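Local structure of heme oxygenase (mycobilin-producing) (Mycobacterium tuberculosis, 3HX9) at the interface of chains A and B. The protein degrades heme oxidatively to mycobilin with release of iron, works as a homodimer and can hold two hemes in its active site. Numbering follows the deposited sequence. Chains: chain A/B, Protein Rv3592.

Contact 1: the interface of chains A and B. Residues chain A 42, 44, 46-48, 50, 52; chain B 6, 52, 90, 92.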
loop_
_atom_site.group_PDB
_atom_site.type_symbol
_atom_site.label_atom_id
_atom_site.label_comp_id
_atom_site.label_asym_id
_atom_site.label_seq_id
_atom_site.Cartn_x
_atom_site.Cartn_y
_atom_site.Cartn_z
ATOM N N LEU A 42 6.342 1.326 -5.526
ATOM C CA LEU A 42 5.792 0.073 -6.025
ATOM C C LEU A 42 5.568 0.180 -7.541
ATOM O O LEU A 42 4.774 1.005 -8.055
ATOM C CB LEU A 42 4.447 -0.193 -5.325
ATOM C CG LEU A 42 4.568 -0.199 -3.766
ATOM C CD1 LEU A 42 3.208 -0.776 -3.244
ATOM C CD2 LEU A 42 5.702 -1.195 -3.339
ATOM N N PRO A 44 3.904 -1.325 -10.861
ATOM C CA PRO A 44 2.697 -2.115 -11.101
ATOM C C PRO A 44 2.990 -3.349 -11.963
ATOM O O PRO A 44 3.807 -3.280 -12.921
ATOM C CB PRO A 44 1.786 -1.144 -11.855
ATOM C CG PRO A 44 2.681 -0.161 -12.488
ATOM C CD PRO A 44 3.910 -0.018 -11.584
ATOM N N LYS A 46 0.169 -6.123 -12.157
ATOM C CA LYS A 46 -1.153 -6.616 -12.571
ATOM C C LYS A 46 -2.213 -5.915 -11.794
ATOM O O LYS A 46 -2.016 -5.612 -10.643
ATOM C CB LYS A 46 -1.323 -8.107 -12.337
ATOM C CG LYS A 46 -2.408 -8.764 -13.219
ATOM C CD LYS A 46 -2.438 -10.293 -13.026
ATOM C CE LYS A 46 -1.099 -10.946 -13.374
ATOM N NZ LYS A 46 -0.795 -10.882 -14.833
ATOM N N GLY A 47 -3.305 -5.550 -12.477
ATOM C CA GLY A 47 -4.491 -5.022 -11.808
ATOM C C GLY A 47 -4.470 -3.522 -11.626
ATOM O O GLY A 47 -5.489 -2.924 -11.347
ATOM N N GLU A 48 -3.309 -2.897 -11.840
ATOM C CA GLU A 48 -3.115 -1.433 -11.681
ATOM C C GLU A 48 -2.086 -1.030 -12.739
ATOM O O GLU A 48 -1.196 -1.837 -13.081
ATOM C CB GLU A 48 -2.600 -1.188 -10.229
ATOM C CG GLU A 48 -2.555 0.201 -9.583
ATOM C CD GLU A 48 -3.619 1.207 -9.976
ATOM O OE1 GLU A 48 -4.713 1.326 -9.403
ATOM O OE2 GLU A 48 -3.260 1.927 -10.847
ATOM N N ARG A 50 -0.750 2.229 -12.502
ATOM C CA ARG A 50 -0.040 3.362 -11.867
ATOM C C ARG A 50 1.052 2.812 -10.952
ATOM O O ARG A 50 0.895 1.720 -10.413
ATOM C CB ARG A 50 -0.979 4.207 -11.014
ATOM C CG ARG A 50 -2.126 4.751 -11.877
ATOM C CD ARG A 50 -3.111 5.567 -11.046
ATOM N NE ARG A 50 -3.882 4.657 -10.231
ATOM C CZ ARG A 50 -4.838 5.060 -9.407
ATOM N NH1 ARG A 50 -5.112 6.384 -9.290
ATOM N NH2 ARG A 50 -5.520 4.136 -8.704
ATOM N N PHE A 52 2.692 3.129 -7.330
ATOM C CA PHE A 52 2.198 3.624 -6.014
ATOM C C PHE A 52 3.388 4.048 -5.206
ATOM O O PHE A 52 4.304 3.248 -5.020
ATOM C CB PHE A 52 1.481 2.513 -5.203
ATOM C CG PHE A 52 0.029 2.306 -5.533
ATOM C CD1 PHE A 52 -0.531 2.860 -6.697
ATOM C CD2 PHE A 52 -0.785 1.559 -4.696
ATOM C CE1 PHE A 52 -1.874 2.663 -6.983
ATOM C CE2 PHE A 52 -2.137 1.342 -4.972
ATOM C CZ PHE A 52 -2.655 1.889 -6.180
ATOM N N ILE B 6 -2.250 -6.213 -3.046
ATOM C CA ILE B 6 -3.206 -5.447 -2.238
ATOM C C ILE B 6 -4.581 -5.975 -2.674
ATOM O O ILE B 6 -4.844 -5.958 -3.904
ATOM C CB ILE B 6 -3.132 -3.959 -2.633
ATOM C CG1 ILE B 6 -1.733 -3.415 -2.355
ATOM C CG2 ILE B 6 -4.266 -3.101 -1.868
ATOM C CD1 ILE B 6 -1.595 -1.894 -2.489
ATOM N N PHE B 52 -7.918 -1.042 1.787
ATOM C CA PHE B 52 -6.793 -1.754 1.110
ATOM C C PHE B 52 -6.201 -2.744 2.103
ATOM O O PHE B 52 -5.818 -2.355 3.199
ATOM C CB PHE B 52 -5.663 -0.768 0.762
ATOM C CG PHE B 52 -5.810 -0.058 -0.545
ATOM C CD1 PHE B 52 -7.059 -0.012 -1.238
ATOM C CD2 PHE B 52 -4.715 0.565 -1.132
ATOM C CE1 PHE B 52 -7.162 0.656 -2.452
ATOM C CE2 PHE B 52 -4.808 1.253 -2.343
ATOM C CZ PHE B 52 -6.080 1.316 -2.981
ATOM N N LEU B 90 -4.493 -5.860 -6.624
ATOM C CA LEU B 90 -3.569 -4.938 -7.255
ATOM C C LEU B 90 -2.187 -5.500 -6.928
ATOM O O LEU B 90 -1.900 -5.760 -5.748
ATOM C CB LEU B 90 -3.706 -3.481 -6.694
ATOM C CG LEU B 90 -5.158 -3.074 -6.461
ATOM C CD1 LEU B 90 -5.207 -1.664 -5.785
ATOM C CD2 LEU B 90 -5.923 -3.078 -7.831
ATOM N N PHE B 92 2.101 -5.615 -7.272
ATOM C CA PHE B 92 3.211 -4.730 -7.517
ATOM C C PHE B 92 4.530 -5.402 -7.156
ATOM O O PHE B 92 4.539 -6.344 -6.404
ATOM C CB PHE B 92 3.179 -3.475 -6.607
ATOM C CG PHE B 92 1.951 -2.625 -6.760
ATOM C CD1 PHE B 92 1.968 -1.542 -7.643
ATOM C CD2 PHE B 92 0.800 -2.892 -6.012
ATOM C CE1 PHE B 92 0.829 -0.690 -7.781
ATOM C CE2 PHE B 92 -0.358 -2.036 -6.173
ATOM C CZ PHE B 92 -0.320 -0.966 -7.048
#
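Inside the beta barrel of the homodimer, where strand 87-94 of chain B runs antiparallel beside strand 36-46 of chain A, with A:Pro44 and B:Phe92 forming a bridge pair, the aromatic ring of B:Phe92 meets that of A:Phe52 tip to face. The leading atom is B:Phe92 CZ, which stands 3.4 Å above the plane of the A:Phe52 ring and over its centre; its nearest carbon there is A:Phe52 CD2, at 3.5 Å. The two side chains cross at about a right angle. In B:Phe92, CG lies anti to the carbonyl carbon (chi1 -60°), which directs the ring's tip across to chain A. A:Pro44 CA, 3.6 Å from B:Phe92 CD1, and A:Leu42 CB sandwich that side of the ring from opposite faces. CG of A:Glu48 packs against the ring's tip, 3.6 Å from B:Phe92 CZ, while the carbonyl oxygen of A:Arg50 faces the ring edge in its plane. B:Leu90 CD2 touches the carbonyl O of A:Gly47 at 3.5 Å. A:Phe52 in turn reaches its two-fold mate, CE2 of A:Phe52 lying 3.7 Å from CE2 of B:Phe52. No nitrogen or oxygen is near enough to one of the other chain to bond, and the polar bonds stay within chain A. A:Arg50 grips the A:Glu48 carboxylate side-on through NE and NH2. The backbone N of A:Arg50 uses the anti lone pair of A:Glu48 OE2, so this oxygen accepts two bonds, which should restrain the carboxylate while its CG packs on the ring. The salt bridge from A:Arg50 NE to A:Glu48 OE2 measures 2.9 Å, with the donor 39° out of the carboxylate plane.

Contact 2: the interface of chains A and B. Residues chain A 96, 98; chain B 23-24, 27, 39.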
loop_
_atom_site.group_PDB
_atom_site.type_symbol
_atom_site.label_atom_id
_atom_site.label_comp_id
_atom_site.label_asym_id
_atom_site.label_seq_id
_atom_site.Cartn_x
_atom_site.Cartn_y
_atom_site.Cartn_z
ATOM N N LEU A 96 -4.767 -2.101 11.395
ATOM C CA LEU A 96 -3.861 -3.116 11.923
ATOM C C LEU A 96 -2.606 -3.284 11.058
ATOM O O LEU A 96 -2.610 -3.007 9.859
ATOM C CB LEU A 96 -4.558 -4.453 12.050
ATOM C CG LEU A 96 -4.910 -5.235 10.824
ATOM C CD1 LEU A 96 -3.737 -6.118 10.445
ATOM C CD2 LEU A 96 -6.128 -6.125 11.122
ATOM N N VAL A 98 0.372 -6.269 11.043
ATOM C CA VAL A 98 1.024 -7.437 11.641
ATOM C C VAL A 98 2.218 -7.836 10.818
ATOM O O VAL A 98 2.273 -7.664 9.578
ATOM C CB VAL A 98 0.101 -8.676 11.835
ATOM C CG1 VAL A 98 -1.042 -8.352 12.795
ATOM C CG2 VAL A 98 -0.401 -9.166 10.462
ATOM N N PHE B 23 -11.403 -8.513 10.703
ATOM C CA PHE B 23 -9.977 -8.618 10.376
ATOM C C PHE B 23 -9.133 -8.678 11.626
ATOM O O PHE B 23 -8.149 -9.429 11.687
ATOM C CB PHE B 23 -9.504 -7.422 9.506
ATOM C CG PHE B 23 -9.668 -7.675 8.034
ATOM C CD1 PHE B 23 -8.579 -8.063 7.243
ATOM C CD2 PHE B 23 -10.925 -7.582 7.449
ATOM C CE1 PHE B 23 -8.738 -8.360 5.871
ATOM C CE2 PHE B 23 -11.069 -7.830 6.074
ATOM C CZ PHE B 23 -9.960 -8.227 5.310
ATOM N N ALA B 24 -9.459 -7.851 12.605
ATOM C CA ALA B 24 -8.710 -7.845 13.908
ATOM C C ALA B 24 -8.725 -9.246 14.556
ATOM O O ALA B 24 -7.675 -9.757 14.975
ATOM C CB ALA B 24 -9.305 -6.790 14.854
ATOM N N ALA B 27 -6.515 -11.588 12.531
ATOM C CA ALA B 27 -5.300 -10.854 12.093
ATOM C C ALA B 27 -4.104 -11.746 11.921
ATOM O O ALA B 27 -3.191 -11.454 11.136
ATOM C CB ALA B 27 -4.988 -9.693 13.044
ATOM N N PHE B 39 1.024 -7.909 6.882
ATOM C CA PHE B 39 -0.011 -7.147 6.166
ATOM C C PHE B 39 -0.546 -6.025 7.002
ATOM O O PHE B 39 -0.401 -6.009 8.201
ATOM C CB PHE B 39 -1.126 -8.078 5.644
ATOM C CG PHE B 39 -2.282 -8.321 6.585
ATOM C CD1 PHE B 39 -3.508 -7.621 6.413
ATOM C CD2 PHE B 39 -2.178 -9.272 7.606
ATOM C CE1 PHE B 39 -4.599 -7.861 7.231
ATOM C CE2 PHE B 39 -3.291 -9.545 8.426
ATOM C CZ PHE B 39 -4.494 -8.836 8.237
#
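The ring of B:Phe39 is the apolar centre, covered on one face by A:Leu96. The methyl CD1 of A:Leu96 sits 3.9 Å from the ring centroid in a CH-pi contact, displaced toward the rim, where B:Phe39 CZ is 3.6 Å away. Both side chains start with CG between the backbone N and the carbonyl carbon (chi1 71° in A:Leu96, 90° in B:Phe39), and they meet at an oblique angle. A:Val98 comes alongside rather than over: its side chain points the same way as that of B:Phe39, and its methyl CG2 approaches B:Phe39 CD2 to 3.4 Å. The other methyl of A:Leu96, CD2, reaches helix 16-25 of chain B, 4.0 Å from CB of B:Phe23, and the two side chains cross at about a right angle. B:Ala27 adds an outer wall, its carbonyl oxygen 3.7 Å from A:Val98 CG2 and also at the edge of the B:Phe39 ring, in its plane. Two backbone hydrogen bonds form the polar rim, pairing A:Val98 with B:Phe39 as an antiparallel bridge. Strand 96-99 of chain A thereby pairs with the partner's strand 36-46 and packs against its helix 16-25, whose residues B:Phe23 and B:Ala24 probably contribute to heme binding. The amide N of A:Val98 donates to B:Phe39 O at 3.0 Å with a C=O...N angle of 170°, and B:Phe39 N returns a bond to A:Val98 O, tilted out of that carbonyl's plane.

About 20 Å separates the C-alpha centres of contact 1 and contact 2. Strand 36-46 serves in both, but from opposite chains: chain A supplies it to contact 1 and chain B to contact 2. The partner strands, 87-94 and 96-99, follow one another in sequence, so each subunit's last two strands join the other subunit's strand 36-46. Because the dimer is two-fold symmetric, each contact has a twin with the chains exchanged. Contact 1 ties the subunits within the barrel, whereas contact 2 ties them beside a heme-site helix, which suggests that dimerisation also supports that region.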